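Local coordinates for protein probable chitinase A (Chromobacterium violaceum, PDB 4TX8) that probably hydrolyses chitin as a family 18 endochitinase, using a barrel-shaped catalytic domain joined to a small carbohydrate-binding module, at residues T33-K36 with V37-V41; Y112-N115 with F116-S120; S122-P125 with L126-S130; A244-G247 with P248-L252; W401-R404 with D405-F409. All coordinates share one frame; numbering follows the deposited sequence.

The five contacts are all local, each formed as the chain bends back on itself. Contacts 1, 2, 3 and 5 are partly buried. Contact 1 lies in the carbohydrate-binding module, about 34 Å from the centre of the chain, where a polar turn is backed by buried Tyr35 and Val41. Contacts 2, 3 and 5 meet within the barrel domain: contact 2 ends strand 108-114, contact 3 continues toward strand 135-143, and both touch contact 5, the end of helix 399-404. Their chemistry runs from ring stacking in contact 2, through apolar packing round a 3-10 turn in contact 3, to carbonyl and carboxylate capping in contact 5. Contact 4 is a surface glycine-proline turn with one Ile-Phe contact.

Contact 1: residues T33-K36 with V37-V41; sequences TAYK and VGDVV
Asp39 turns its carboxylate back over Lys36, where OD2 accepts the Lys36 backbone N-H at 2.8 Å. The bond is nearly straight (173°) but reaches OD2 from above the carboxylate plane. In return Asp39 N donates to Lys36 O at 3.0 Å, so aspartate holds both backbone polar groups of Lys36. This second bond closes a type II turn, in which Gly38 takes the positive phi (97°) that glycine tolerates best. Asp39 CG lies beside its own backbone N (chi1 -82°), which brings the acid over the turn, while the extended Lys36 chain carries its ammonium away from it. Further in, Val41 CG1 meets Tyr35 CE1 obliquely at 3.4 Å, and Thr33 CG2 lies over one face of that ring, toward its rim. Tyr35 OH bonds to Ala30 N, giving the buried phenol a partner. The ring meets Trp71 edge-to-face and also Trp29. The turn thus carries the chain from strand 34-35, paired with 54-55, into strand 40-43, an outer strand of its sheet, beside 46-50.

Contact 2: residues Y112-N115 with F116-S120; sequences YWHN and FANPS
His114 lays its imidazole over the Phe116 ring in an offset stack, the planes only 5° apart and the centroids 4.7 Å apart. Its CB, rather than the imidazole, sits over the middle of the phenyl face, 3.9 Å from the Phe116 centroid, as a CH-pi contact. Phe116 CG lies between its backbone N and carbonyl carbon (chi1 56°), folding the ring back against the face of His114, two residues earlier. The segment continues from strand 108-114 of the GH18 (βα)8 barrel into the loop before strand 135-143; Asn115 is the centre of an inverse gamma turn. Beyond it, Asn118 OD1 accepts Ser120 N at 2.8 Å, an Asx turn, and Ser120 OG at 2.6 Å, the hydroxyl arriving in the carbonyl plane. The amide stands almost upright to the imidazole. A water in the imidazole plane links His114 ND1, 3.0 Å away, to Ser120 OG. His114 NE2 bonds to Ser398 OG, so both nitrogens have polar partners, and Trp397 and Trp401 also meet the histidine.

Contact 3: residues S122-P125 with L126-S130; sequences SAFP and LSQVS
Gln128 folds back along Pro125, the two side chains lying side by side and pointing the same way. Its CB rests 3.5 Å from Pro125 O and, at 4.0 Å, meets the edge of the Phe124 ring at CD2. CG stands beside the backbone N (chi1 -66°) and still lies near the same proline carbonyl; from there the extended chain brings the amide beside the proline ring. At the tip the amide, its plane 29° from that of the Phe124 ring, splits its contacts: OE1 approaches Phe124 CD2 and Pro125 CD, while NE2 is 3.8 Å from Pro125 CG. A glutamine, with an apolar chain and a polar end, suits this exposed position. Gln128 N donates to Pro125 O at 3.0 Å, and Val129 N bonds to Leu126 O, the pattern of a short 3-10 turn at 126-128. Proline, having no N-H to offer, fits just ahead of the turn. Val129 CG2 meets Phe124 CE2 at 3.9 Å, adding an apolar contact to the ring. Leu126 leans on helix 160-171 and strand 135-143, Phe124 packs on helix 399-404, and Phe124 O accepts Trp113 NE1 from strand 108-114.

Contact 4: residues A244-G247 with P248-L252; sequences AKIG and PNFYL
The Phe250 ring meets Ile246 at its edge: Ile246 CG2 lies near the ring plane, 3.9 Å from Phe250 CD1. Ile246 CB and CG1 approach the same ring carbon at 4.0 Å, so three carbons of the branched side chain gather round one corner of the phenyl group. The Phe250 side chain also touches Leu207 of helix 193-210, Leu242 and Lys243 of helix 230-246, and Ile215 of strand 214-218. Phe250 CG points opposite to the residue's backbone N (chi1 -173°), a torsion that turns the ring back toward the helix end. The other flat group, the Gly247-Pro248 peptide, offers its carbonyl to Phe250 N; this bond, 3.0 Å from N to Gly247 O, closes a type I turn over Pro248 and Asn249. Proline suits the second position of such a turn because its ring already fixes phi near -67°. Glycine is fitting just before it: it readily adopts the phi of 111° with which the chain leaves the helix, and its lack of a side chain leaves room beside Pro248 CD. Polar Asn249 and the proline ring lie at the exposed outside of the bend, whereas the phenyl is buried. This is the tight link from helix 230-246 to strand 251-254 in a β-α-β unit of the (βα)8 barrel, and such α-to-β loops lie at the end of the barrel remote from its catalytic face.

Contact 5: residues W401-R404 with D405-F409; sequences WDRR and DGYTF
Asp402 and Tyr407 cross at about a right angle, the carboxylate and phenol planes 57° apart, with Asp402 OD2 at the ring edge 3.4 Å from Tyr407 CD1. Arg403 instead runs alongside the tyrosine in the same direction: Arg403 CA lies 3.8 Å from Tyr407 CE1, and its CG approaches Tyr407 OH. The guanidinium, turned 72° from that ring, goes on to a cation-pi contact with Phe124. Asp402 owes its reach to chi1 of 170°, which directs the acid forward past the helix end. There OD1 accepts Phe409 N at 3.0 Å, nearly along the C-O axis, and a water that also bonds Thr408 OG1; OD2 takes Ser410 OG. A short acid is apt here, as its two oxygens can bind successive parts of the outgoing chain. The helix itself stops in a Schellman motif. Tyr407 N bonds to Asp402 O at 2.7 Å and Gly406 N to Arg403 O at 3.1 Å, while Gly406 takes up a positive phi, which glycine adopts readily. The turn leads from helix 399-404 into helix 410-417, with Phe409 resting on strand 393-397. Arg404 bonds to Ser120 O through NE and to Trp71 O through NH1, joining the barrel to strand 71-73.

Contact 1: residues T33-K36 with V37-V41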
loop_
_atom_site.group_PDB
_atom_site.type_symbol
_atom_site.label_atom_id
_atom_site.label_comp_id
_atom_site.label_asym_id
_atom_site.label_seq_id
_atom_site.Cartn_x
_atom_site.Cartn_y
_atom_site.Cartn_z
ATOM N N THR A 33 -12.729 24.627 -24.453
ATOM C CA THR A 33 -12.446 23.833 -25.645
ATOM C C THR A 33 -13.499 22.750 -25.885
ATOM O O THR A 33 -13.927 22.065 -24.956
ATOM C CB THR A 33 -11.059 23.162 -25.549
ATOM O OG1 THR A 33 -10.079 24.137 -25.176
ATOM C CG2 THR A 33 -10.663 22.536 -26.878
ATOM N N ALA A 34 -13.909 22.602 -27.141
ATOM C CA ALA A 34 -14.829 21.541 -27.533
ATOM C C ALA A 34 -14.054 20.288 -27.926
ATOM O O ALA A 34 -13.172 20.337 -28.781
ATOM C CB ALA A 34 -15.717 22.000 -28.681
ATOM N N TYR A 35 -14.390 19.166 -27.298
ATOM C CA TYR A 35 -13.714 17.904 -27.573
ATOM C C TYR A 35 -14.656 16.886 -28.201
ATOM O O TYR A 35 -15.844 16.853 -27.890
ATOM C CB TYR A 35 -13.109 17.330 -26.290
ATOM C CG TYR A 35 -12.041 18.208 -25.683
ATOM C CD1 TYR A 35 -10.801 18.344 -26.292
ATOM C CD2 TYR A 35 -12.273 18.906 -24.503
ATOM C CE1 TYR A 35 -9.821 19.153 -25.748
ATOM C CE2 TYR A 35 -11.298 19.715 -23.950
ATOM C CZ TYR A 35 -10.073 19.833 -24.576
ATOM O OH TYR A 35 -9.094 20.633 -24.034
ATOM N N LYS A 36 -14.120 16.065 -29.097
ATOM C CA LYS A 36 -14.872 14.955 -29.667
ATOM C C LYS A 36 -14.426 13.644 -29.033
ATOM O O LYS A 36 -13.329 13.562 -28.483
ATOM C CB LYS A 36 -14.685 14.881 -31.181
ATOM C CG LYS A 36 -15.187 16.084 -31.956
ATOM C CD LYS A 36 -15.065 15.809 -33.445
ATOM C CE LYS A 36 -15.076 17.083 -34.264
ATOM N NZ LYS A 36 -14.523 16.835 -35.628
ATOM N N VAL A 37 -15.274 12.624 -29.116
ATOM C CA VAL A 37 -14.908 11.291 -28.654
ATOM C C VAL A 37 -13.639 10.828 -29.362
ATOM O O VAL A 37 -13.541 10.909 -30.585
ATOM C CB VAL A 37 -16.040 10.268 -28.899
ATOM C CG1 VAL A 37 -15.585 8.867 -28.511
ATOM C CG2 VAL A 37 -17.292 10.663 -28.133
ATOM N N GLY A 38 -12.661 10.366 -28.589
ATOM C CA GLY A 38 -11.415 9.893 -29.158
ATOM C C GLY A 38 -10.307 10.930 -29.150
ATOM O O GLY A 38 -9.147 10.597 -29.394
ATOM N N ASP A 39 -10.658 12.187 -28.879
ATOM C CA ASP A 39 -9.664 13.256 -28.769
ATOM C C ASP A 39 -8.682 12.974 -27.638
ATOM O O ASP A 39 -9.077 12.575 -26.545
ATOM C CB ASP A 39 -10.340 14.610 -28.536
ATOM C CG ASP A 39 -10.849 15.242 -29.817
ATOM O OD1 ASP A 39 -10.731 14.613 -30.889
ATOM O OD2 ASP A 39 -11.376 16.371 -29.745
ATOM N N VAL A 40 -7.398 13.187 -27.904
ATOM C CA VAL A 40 -6.368 12.958 -26.902
ATOM C C VAL A 40 -5.727 14.275 -26.476
ATOM O O VAL A 40 -5.257 15.043 -27.310
ATOM C CB VAL A 40 -5.277 12.004 -27.425
ATOM C CG1 VAL A 40 -4.274 11.690 -26.325
ATOM C CG2 VAL A 40 -5.903 10.725 -27.952
ATOM N N VAL A 41 -5.713 14.533 -25.172
ATOM C CA VAL A 41 -5.094 15.744 -24.649
ATOM C C VAL A 41 -4.006 15.414 -23.636
ATOM O O VAL A 41 -3.928 14.294 -23.137
ATOM C CB VAL A 41 -6.128 16.670 -23.978
ATOM C CG1 VAL A 41 -7.223 17.038 -24.960
ATOM C CG2 VAL A 41 -6.713 16.005 -22.739
#

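Contact 2: residues Y112-N115 with F116-S120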
loop_
_atom_site.group_PDB
_atom_site.type_symbol
_atom_site.label_atom_id
_atom_site.label_comp_id
_atom_site.label_asym_id
_atom_site.label_seq_id
_atom_site.Cartn_x
_atom_site.Cartn_y
_atom_site.Cartn_z
ATOM N N TYR A 112 -1.587 -0.170 -4.457
ATOM C CA TYR A 112 -2.840 -0.914 -4.429
ATOM C C TYR A 112 -3.629 -0.730 -5.719
ATOM O O TYR A 112 -3.813 0.389 -6.197
ATOM C CB TYR A 112 -3.696 -0.491 -3.233
ATOM C CG TYR A 112 -3.167 -0.965 -1.900
ATOM C CD1 TYR A 112 -2.127 -0.296 -1.264
ATOM C CD2 TYR A 112 -3.699 -2.093 -1.284
ATOM C CE1 TYR A 112 -1.634 -0.734 -0.046
ATOM C CE2 TYR A 112 -3.218 -2.536 -0.064
ATOM C CZ TYR A 112 -2.183 -1.856 0.547
ATOM O OH TYR A 112 -1.705 -2.298 1.757
ATOM N N TRP A 113 -4.092 -1.848 -6.267
ATOM C CA TRP A 113 -4.894 -1.877 -7.481
ATOM C C TRP A 113 -6.365 -2.087 -7.104
ATOM O O TRP A 113 -6.706 -3.081 -6.462
ATOM C CB TRP A 113 -4.377 -2.989 -8.405
ATOM C CG TRP A 113 -5.157 -3.246 -9.664
ATOM C CD1 TRP A 113 -5.001 -2.624 -10.869
ATOM C CD2 TRP A 113 -6.180 -4.233 -9.851
ATOM N NE1 TRP A 113 -5.876 -3.152 -11.791
ATOM C CE2 TRP A 113 -6.612 -4.140 -11.190
ATOM C CE3 TRP A 113 -6.778 -5.180 -9.014
ATOM C CZ2 TRP A 113 -7.615 -4.957 -11.711
ATOM C CZ3 TRP A 113 -7.778 -5.993 -9.533
ATOM C CH2 TRP A 113 -8.185 -5.875 -10.870
ATOM N N HIS A 114 -7.226 -1.140 -7.476
ATOM C CA HIS A 114 -8.647 -1.204 -7.112
ATOM C C HIS A 114 -9.376 -2.349 -7.807
ATOM O O HIS A 114 -9.553 -2.324 -9.025
ATOM C CB HIS A 114 -9.377 0.100 -7.461
ATOM C CG HIS A 114 -8.852 1.316 -6.763
ATOM N ND1 HIS A 114 -9.446 2.554 -6.894
ATOM C CD2 HIS A 114 -7.794 1.493 -5.937
ATOM C CE1 HIS A 114 -8.777 3.439 -6.177
ATOM N NE2 HIS A 114 -7.771 2.822 -5.586
ATOM N N ASN A 115 -9.824 -3.334 -7.035
ATOM C CA ASN A 115 -10.711 -4.364 -7.568
ATOM C C ASN A 115 -12.161 -3.894 -7.435
ATOM O O ASN A 115 -13.038 -4.639 -6.996
ATOM C CB ASN A 115 -10.498 -5.696 -6.843
ATOM C CG ASN A 115 -11.319 -6.827 -7.437
ATOM O OD1 ASN A 115 -11.422 -6.963 -8.655
ATOM N ND2 ASN A 115 -11.931 -7.627 -6.573
ATOM N N PHE A 116 -12.393 -2.638 -7.808
ATOM C CA PHE A 116 -13.695 -2.004 -7.644
ATOM C C PHE A 116 -13.723 -0.651 -8.346
ATOM O O PHE A 116 -12.691 -0.161 -8.808
ATOM C CB PHE A 116 -14.036 -1.831 -6.157
ATOM C CG PHE A 116 -12.997 -1.071 -5.369
ATOM C CD1 PHE A 116 -11.929 -1.734 -4.777
ATOM C CD2 PHE A 116 -13.095 0.304 -5.210
ATOM C CE1 PHE A 116 -10.974 -1.040 -4.045
ATOM C CE2 PHE A 116 -12.142 1.005 -4.482
ATOM C CZ PHE A 116 -11.081 0.332 -3.898
ATOM N N ALA A 117 -14.911 -0.057 -8.425
ATOM C CA ALA A 117 -15.062 1.298 -8.946
ATOM C C ALA A 117 -15.231 2.279 -7.796
ATOM O O ALA A 117 -15.850 1.955 -6.783
ATOM C CB ALA A 117 -16.255 1.382 -9.905
ATOM N N ASN A 118 -14.678 3.479 -7.950
ATOM C CA ASN A 118 -14.793 4.510 -6.925
ATOM C C ASN A 118 -14.568 5.875 -7.603
ATOM O O ASN A 118 -14.492 5.920 -8.831
ATOM C CB ASN A 118 -13.834 4.201 -5.758
ATOM C CG ASN A 118 -12.433 4.744 -5.959
ATOM O OD1 ASN A 118 -11.979 4.966 -7.080
ATOM N ND2 ASN A 118 -11.728 4.936 -4.852
ATOM N N PRO A 119 -14.494 6.993 -6.845
ATOM C CA PRO A 119 -14.354 8.245 -7.604
ATOM C C PRO A 119 -13.097 8.366 -8.485
ATOM O O PRO A 119 -13.014 9.301 -9.270
ATOM C CB PRO A 119 -14.335 9.305 -6.496
ATOM C CG PRO A 119 -15.147 8.716 -5.423
ATOM C CD PRO A 119 -14.718 7.281 -5.414
ATOM N N SER A 120 -12.149 7.439 -8.377
ATOM C CA SER A 120 -10.983 7.440 -9.265
ATOM C C SER A 120 -11.367 6.972 -10.660
ATOM O O SER A 120 -10.610 7.144 -11.618
ATOM C CB SER A 120 -9.874 6.536 -8.726
ATOM O OG SER A 120 -10.197 5.169 -8.953
HETATM O O HOH W 1 -11.433 2.245 -9.081
#

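Contact 3: residues S122-P125 with L126-S130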
loop_
_atom_site.group_PDB
_atom_site.type_symbol
_atom_site.label_atom_id
_atom_site.label_comp_id
_atom_site.label_asym_id
_atom_site.label_seq_id
_atom_site.Cartn_x
_atom_site.Cartn_y
_atom_site.Cartn_z
ATOM N N SER A 122 -13.536 3.549 -12.837
ATOM C CA SER A 122 -13.738 2.111 -12.759
ATOM C C SER A 122 -12.407 1.381 -12.641
ATOM O O SER A 122 -11.344 1.971 -12.845
ATOM C CB SER A 122 -14.496 1.609 -13.986
ATOM O OG SER A 122 -13.645 1.586 -15.118
ATOM N N ALA A 123 -12.472 0.095 -12.312
ATOM C CA ALA A 123 -11.292 -0.754 -12.350
ATOM C C ALA A 123 -10.783 -0.850 -13.782
ATOM O O ALA A 123 -11.524 -0.600 -14.734
ATOM C CB ALA A 123 -11.603 -2.138 -11.796
ATOM N N PHE A 124 -9.512 -1.202 -13.930
ATOM C CA PHE A 124 -8.912 -1.359 -15.247
ATOM C C PHE A 124 -8.068 -2.632 -15.256
ATOM O O PHE A 124 -7.617 -3.076 -14.200
ATOM C CB PHE A 124 -8.077 -0.123 -15.609
ATOM C CG PHE A 124 -6.838 0.048 -14.772
ATOM C CD1 PHE A 124 -6.906 0.628 -13.514
ATOM C CD2 PHE A 124 -5.602 -0.365 -15.249
ATOM C CE1 PHE A 124 -5.762 0.786 -12.745
ATOM C CE2 PHE A 124 -4.457 -0.206 -14.485
ATOM C CZ PHE A 124 -4.538 0.369 -13.232
ATOM N N PRO A 125 -7.877 -3.238 -16.441
ATOM C CA PRO A 125 -7.138 -4.503 -16.558
ATOM C C PRO A 125 -5.749 -4.483 -15.913
ATOM O O PRO A 125 -4.994 -3.523 -16.069
ATOM C CB PRO A 125 -7.029 -4.695 -18.071
ATOM C CG PRO A 125 -8.276 -4.051 -18.600
ATOM C CD PRO A 125 -8.492 -2.842 -17.723
ATOM N N LEU A 126 -5.429 -5.554 -15.191
ATOM C CA LEU A 126 -4.161 -5.670 -14.473
ATOM C C LEU A 126 -2.957 -5.579 -15.411
ATOM O O LEU A 126 -1.879 -5.135 -15.014
ATOM C CB LEU A 126 -4.115 -6.988 -13.696
ATOM C CG LEU A 126 -2.959 -7.163 -12.708
ATOM C CD1 LEU A 126 -3.200 -6.342 -11.449
ATOM C CD2 LEU A 126 -2.758 -8.628 -12.370
ATOM N N SER A 127 -3.150 -6.000 -16.656
ATOM C CA SER A 127 -2.096 -5.947 -17.664
ATOM C C SER A 127 -1.591 -4.527 -17.927
ATOM O O SER A 127 -0.466 -4.340 -18.386
ATOM C CB SER A 127 -2.596 -6.561 -18.973
ATOM O OG SER A 127 -3.750 -5.879 -19.441
ATOM N N GLN A 128 -2.421 -3.531 -17.632
ATOM C CA GLN A 128 -2.107 -2.144 -17.965
ATOM C C GLN A 128 -1.395 -1.393 -16.837
ATOM O O GLN A 128 -1.056 -0.222 -16.993
ATOM C CB GLN A 128 -3.387 -1.396 -18.358
ATOM C CG GLN A 128 -4.020 -1.904 -19.646
ATOM C CD GLN A 128 -5.373 -1.278 -19.922
ATOM O OE1 GLN A 128 -5.749 -0.284 -19.300
ATOM N NE2 GLN A 128 -6.116 -1.862 -20.855
ATOM N N VAL A 129 -1.176 -2.061 -15.708
ATOM C CA VAL A 129 -0.436 -1.461 -14.602
ATOM C C VAL A 129 0.990 -1.141 -15.053
ATOM O O VAL A 129 1.691 -2.008 -15.574
ATOM C CB VAL A 129 -0.408 -2.390 -13.371
ATOM C CG1 VAL A 129 0.559 -1.863 -12.323
ATOM C CG2 VAL A 129 -1.810 -2.546 -12.789
ATOM N N SER A 130 1.409 0.107 -14.859
ATOM C CA SER A 130 2.662 0.591 -15.433
ATOM C C SER A 130 3.884 -0.107 -14.847
ATOM O O SER A 130 3.851 -0.602 -13.722
ATOM C CB SER A 130 2.790 2.104 -15.239
ATOM O OG SER A 130 3.581 2.411 -14.107
#

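Contact 4: residues A244-G247 with P248-L252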
loop_
_atom_site.group_PDB
_atom_site.type_symbol
_atom_site.label_atom_id
_atom_site.label_comp_id
_atom_site.label_asym_id
_atom_site.label_seq_id
_atom_site.Cartn_x
_atom_site.Cartn_y
_atom_site.Cartn_z
ATOM N N ALA A 244 2.798 -22.274 5.495
ATOM C CA ALA A 244 3.283 -23.651 5.533
ATOM C C ALA A 244 2.713 -24.455 4.368
ATOM O O ALA A 244 3.412 -25.265 3.760
ATOM C CB ALA A 244 2.929 -24.310 6.860
ATOM N N LYS A 245 1.446 -24.207 4.051
ATOM C CA LYS A 245 0.780 -24.892 2.949
ATOM C C LYS A 245 1.259 -24.383 1.588
ATOM O O LYS A 245 1.324 -25.145 0.624
ATOM C CB LYS A 245 -0.742 -24.732 3.068
ATOM C CG LYS A 245 -1.341 -25.384 4.309
ATOM C CD LYS A 245 -2.828 -25.072 4.451
ATOM C CE LYS A 245 -3.689 -25.886 3.497
ATOM N NZ LYS A 245 -3.852 -27.297 3.944
ATOM N N ILE A 246 1.597 -23.098 1.518
ATOM C CA ILE A 246 2.002 -22.466 0.261
ATOM C C ILE A 246 3.483 -22.683 -0.071
ATOM O O ILE A 246 3.836 -22.962 -1.220
ATOM C CB ILE A 246 1.724 -20.946 0.287
ATOM C CG1 ILE A 246 0.222 -20.674 0.398
ATOM C CG2 ILE A 246 2.291 -20.270 -0.955
ATOM C CD1 ILE A 246 -0.554 -20.998 -0.857
ATOM N N GLY A 247 4.347 -22.546 0.930
ATOM C CA GLY A 247 5.777 -22.709 0.723
ATOM C C GLY A 247 6.551 -21.408 0.865
ATOM O O GLY A 247 5.958 -20.341 1.026
ATOM N N PRO A 248 7.889 -21.491 0.798
ATOM C CA PRO A 248 8.783 -20.352 1.054
ATOM C C PRO A 248 8.714 -19.209 0.030
ATOM O O PRO A 248 9.368 -18.188 0.248
ATOM C CB PRO A 248 10.180 -20.994 1.049
ATOM C CG PRO A 248 10.022 -22.289 0.320
ATOM C CD PRO A 248 8.630 -22.751 0.610
ATOM N N ASN A 249 7.948 -19.356 -1.049
ATOM C CA ASN A 249 7.735 -18.235 -1.967
ATOM C C ASN A 249 6.672 -17.271 -1.446
ATOM O O ASN A 249 6.453 -16.207 -2.022
ATOM C CB ASN A 249 7.327 -18.723 -3.359
ATOM C CG ASN A 249 8.440 -19.461 -4.073
ATOM O OD1 ASN A 249 9.621 -19.296 -3.761
ATOM N ND2 ASN A 249 8.067 -20.276 -5.052
ATOM N N PHE A 250 6.013 -17.655 -0.357
ATOM C CA PHE A 250 4.912 -16.878 0.205
ATOM C C PHE A 250 5.313 -15.445 0.548
ATOM O O PHE A 250 6.193 -15.216 1.374
ATOM C CB PHE A 250 4.366 -17.574 1.452
ATOM C CG PHE A 250 3.118 -16.945 2.006
ATOM C CD1 PHE A 250 1.892 -17.149 1.391
ATOM C CD2 PHE A 250 3.166 -16.168 3.149
ATOM C CE1 PHE A 250 0.741 -16.581 1.900
ATOM C CE2 PHE A 250 2.013 -15.598 3.665
ATOM C CZ PHE A 250 0.800 -15.806 3.036
ATOM N N TYR A 251 4.654 -14.488 -0.094
ATOM C CA TYR A 251 4.877 -13.069 0.168
ATOM C C TYR A 251 3.939 -12.601 1.274
ATOM O O TYR A 251 2.746 -12.914 1.261
ATOM C CB TYR A 251 4.665 -12.257 -1.116
ATOM C CG TYR A 251 4.863 -10.754 -1.008
ATOM C CD1 TYR A 251 3.856 -9.934 -0.510
ATOM C CD2 TYR A 251 6.040 -10.152 -1.444
ATOM C CE1 TYR A 251 4.021 -8.559 -0.429
ATOM C CE2 TYR A 251 6.214 -8.776 -1.368
ATOM C CZ TYR A 251 5.201 -7.986 -0.860
ATOM O OH TYR A 251 5.360 -6.620 -0.782
ATOM N N LEU A 252 4.478 -11.862 2.238
ATOM C CA LEU A 252 3.665 -11.338 3.329
ATOM C C LEU A 252 3.963 -9.869 3.583
ATOM O O LEU A 252 5.091 -9.505 3.911
ATOM C CB LEU A 252 3.892 -12.141 4.613
ATOM C CG LEU A 252 3.217 -11.580 5.870
ATOM C CD1 LEU A 252 1.696 -11.563 5.722
ATOM C CD2 LEU A 252 3.634 -12.364 7.109
#

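Contact 5: residues W401-R404 with D405-F409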
loop_
_atom_site.group_PDB
_atom_site.type_symbol
_atom_site.label_atom_id
_atom_site.label_comp_id
_atom_site.label_asym_id
_atom_site.label_seq_id
_atom_site.Cartn_x
_atom_site.Cartn_y
_atom_site.Cartn_z
ATOM N N TRP A 401 -5.499 5.790 -8.254
ATOM C CA TRP A 401 -5.499 7.236 -8.079
ATOM C C TRP A 401 -4.295 7.852 -8.778
ATOM O O TRP A 401 -4.399 8.929 -9.365
ATOM C CB TRP A 401 -5.522 7.620 -6.598
ATOM C CG TRP A 401 -6.908 7.657 -6.044
ATOM C CD1 TRP A 401 -7.430 6.850 -5.078
ATOM C CD2 TRP A 401 -7.966 8.536 -6.450
ATOM N NE1 TRP A 401 -8.745 7.180 -4.844
ATOM C CE2 TRP A 401 -9.099 8.212 -5.675
ATOM C CE3 TRP A 401 -8.063 9.570 -7.387
ATOM C CZ2 TRP A 401 -10.313 8.882 -5.813
ATOM C CZ3 TRP A 401 -9.274 10.235 -7.521
ATOM C CH2 TRP A 401 -10.380 9.889 -6.737
ATOM N N ASP A 402 -3.159 7.160 -8.731
ATOM C CA ASP A 402 -1.965 7.636 -9.421
ATOM C C ASP A 402 -2.191 7.683 -10.930
ATOM O O ASP A 402 -1.802 8.641 -11.597
ATOM C CB ASP A 402 -0.760 6.753 -9.097
ATOM C CG ASP A 402 0.439 7.071 -9.969
ATOM O OD1 ASP A 402 1.094 8.106 -9.724
ATOM O OD2 ASP A 402 0.718 6.294 -10.907
ATOM N N ARG A 403 -2.830 6.643 -11.457
ATOM C CA ARG A 403 -3.158 6.564 -12.877
ATOM C C ARG A 403 -4.118 7.677 -13.290
ATOM O O ARG A 403 -3.910 8.350 -14.305
ATOM C CB ARG A 403 -3.766 5.193 -13.198
ATOM C CG ARG A 403 -4.292 5.019 -14.619
ATOM C CD ARG A 403 -4.835 3.601 -14.787
ATOM N NE ARG A 403 -5.492 3.368 -16.071
ATOM C CZ ARG A 403 -6.804 3.456 -16.267
ATOM N NH1 ARG A 403 -7.609 3.786 -15.266
ATOM N NH2 ARG A 403 -7.313 3.216 -17.468
ATOM N N ARG A 404 -5.165 7.868 -12.495
ATOM C CA ARG A 404 -6.165 8.893 -12.764
ATOM C C ARG A 404 -5.533 10.287 -12.751
ATOM O O ARG A 404 -5.902 11.154 -13.545
ATOM C CB ARG A 404 -7.301 8.801 -11.740
ATOM C CG ARG A 404 -8.334 9.920 -11.803
ATOM C CD ARG A 404 -8.913 10.102 -13.201
ATOM N NE ARG A 404 -9.488 8.879 -13.754
ATOM C CZ ARG A 404 -10.047 8.806 -14.958
ATOM N NH1 ARG A 404 -10.106 9.887 -15.729
ATOM N NH2 ARG A 404 -10.551 7.658 -15.395
ATOM N N ASP A 405 -4.561 10.483 -11.864
ATOM C CA ASP A 405 -3.914 11.783 -11.700
ATOM C C ASP A 405 -2.760 12.010 -12.681
ATOM O O ASP A 405 -2.124 13.062 -12.661
ATOM C CB ASP A 405 -3.410 11.943 -10.261
ATOM C CG ASP A 405 -4.544 12.059 -9.253
ATOM O OD1 ASP A 405 -5.657 12.473 -9.646
ATOM O OD2 ASP A 405 -4.320 11.744 -8.065
ATOM N N GLY A 406 -2.492 11.024 -13.534
ATOM C CA GLY A 406 -1.477 11.160 -14.564
ATOM C C GLY A 406 -0.090 10.670 -14.179
ATOM O O GLY A 406 0.911 11.203 -14.657
ATOM N N TYR A 407 -0.039 9.656 -13.319
ATOM C CA TYR A 407 1.217 9.047 -12.873
ATOM C C TYR A 407 2.163 10.058 -12.229
ATOM O O TYR A 407 3.382 9.928 -12.333
ATOM C CB TYR A 407 1.932 8.359 -14.041
ATOM C CG TYR A 407 1.060 7.423 -14.846
ATOM C CD1 TYR A 407 0.586 6.236 -14.298
ATOM C CD2 TYR A 407 0.729 7.714 -16.163
ATOM C CE1 TYR A 407 -0.204 5.371 -15.037
ATOM C CE2 TYR A 407 -0.058 6.859 -16.908
ATOM C CZ TYR A 407 -0.522 5.689 -16.340
ATOM O OH TYR A 407 -1.305 4.835 -17.077
ATOM N N THR A 408 1.598 11.057 -11.561
ATOM C CA THR A 408 2.396 12.124 -10.966
ATOM C C THR A 408 3.155 11.663 -9.727
ATOM O O THR A 408 4.080 12.336 -9.275
ATOM C CB THR A 408 1.523 13.330 -10.591
ATOM O OG1 THR A 408 0.384 12.878 -9.848
ATOM C CG2 THR A 408 1.051 14.048 -11.843
ATOM N N PHE A 409 2.757 10.523 -9.171
ATOM C CA PHE A 409 3.474 9.952 -8.040
ATOM C C PHE A 409 4.444 8.878 -8.524
ATOM O O PHE A 409 5.642 8.944 -8.245
ATOM C CB PHE A 409 2.500 9.372 -7.005
ATOM C CG PHE A 409 3.172 8.864 -5.749
ATOM C CD1 PHE A 409 3.666 7.569 -5.680
ATOM C CD2 PHE A 409 3.303 9.684 -4.636
ATOM C CE1 PHE A 409 4.287 7.104 -4.529
ATOM C CE2 PHE A 409 3.918 9.224 -3.481
ATOM C CZ PHE A 409 4.413 7.933 -3.428
HETATM O O HOH W 2 -0.461 10.737 -8.499
#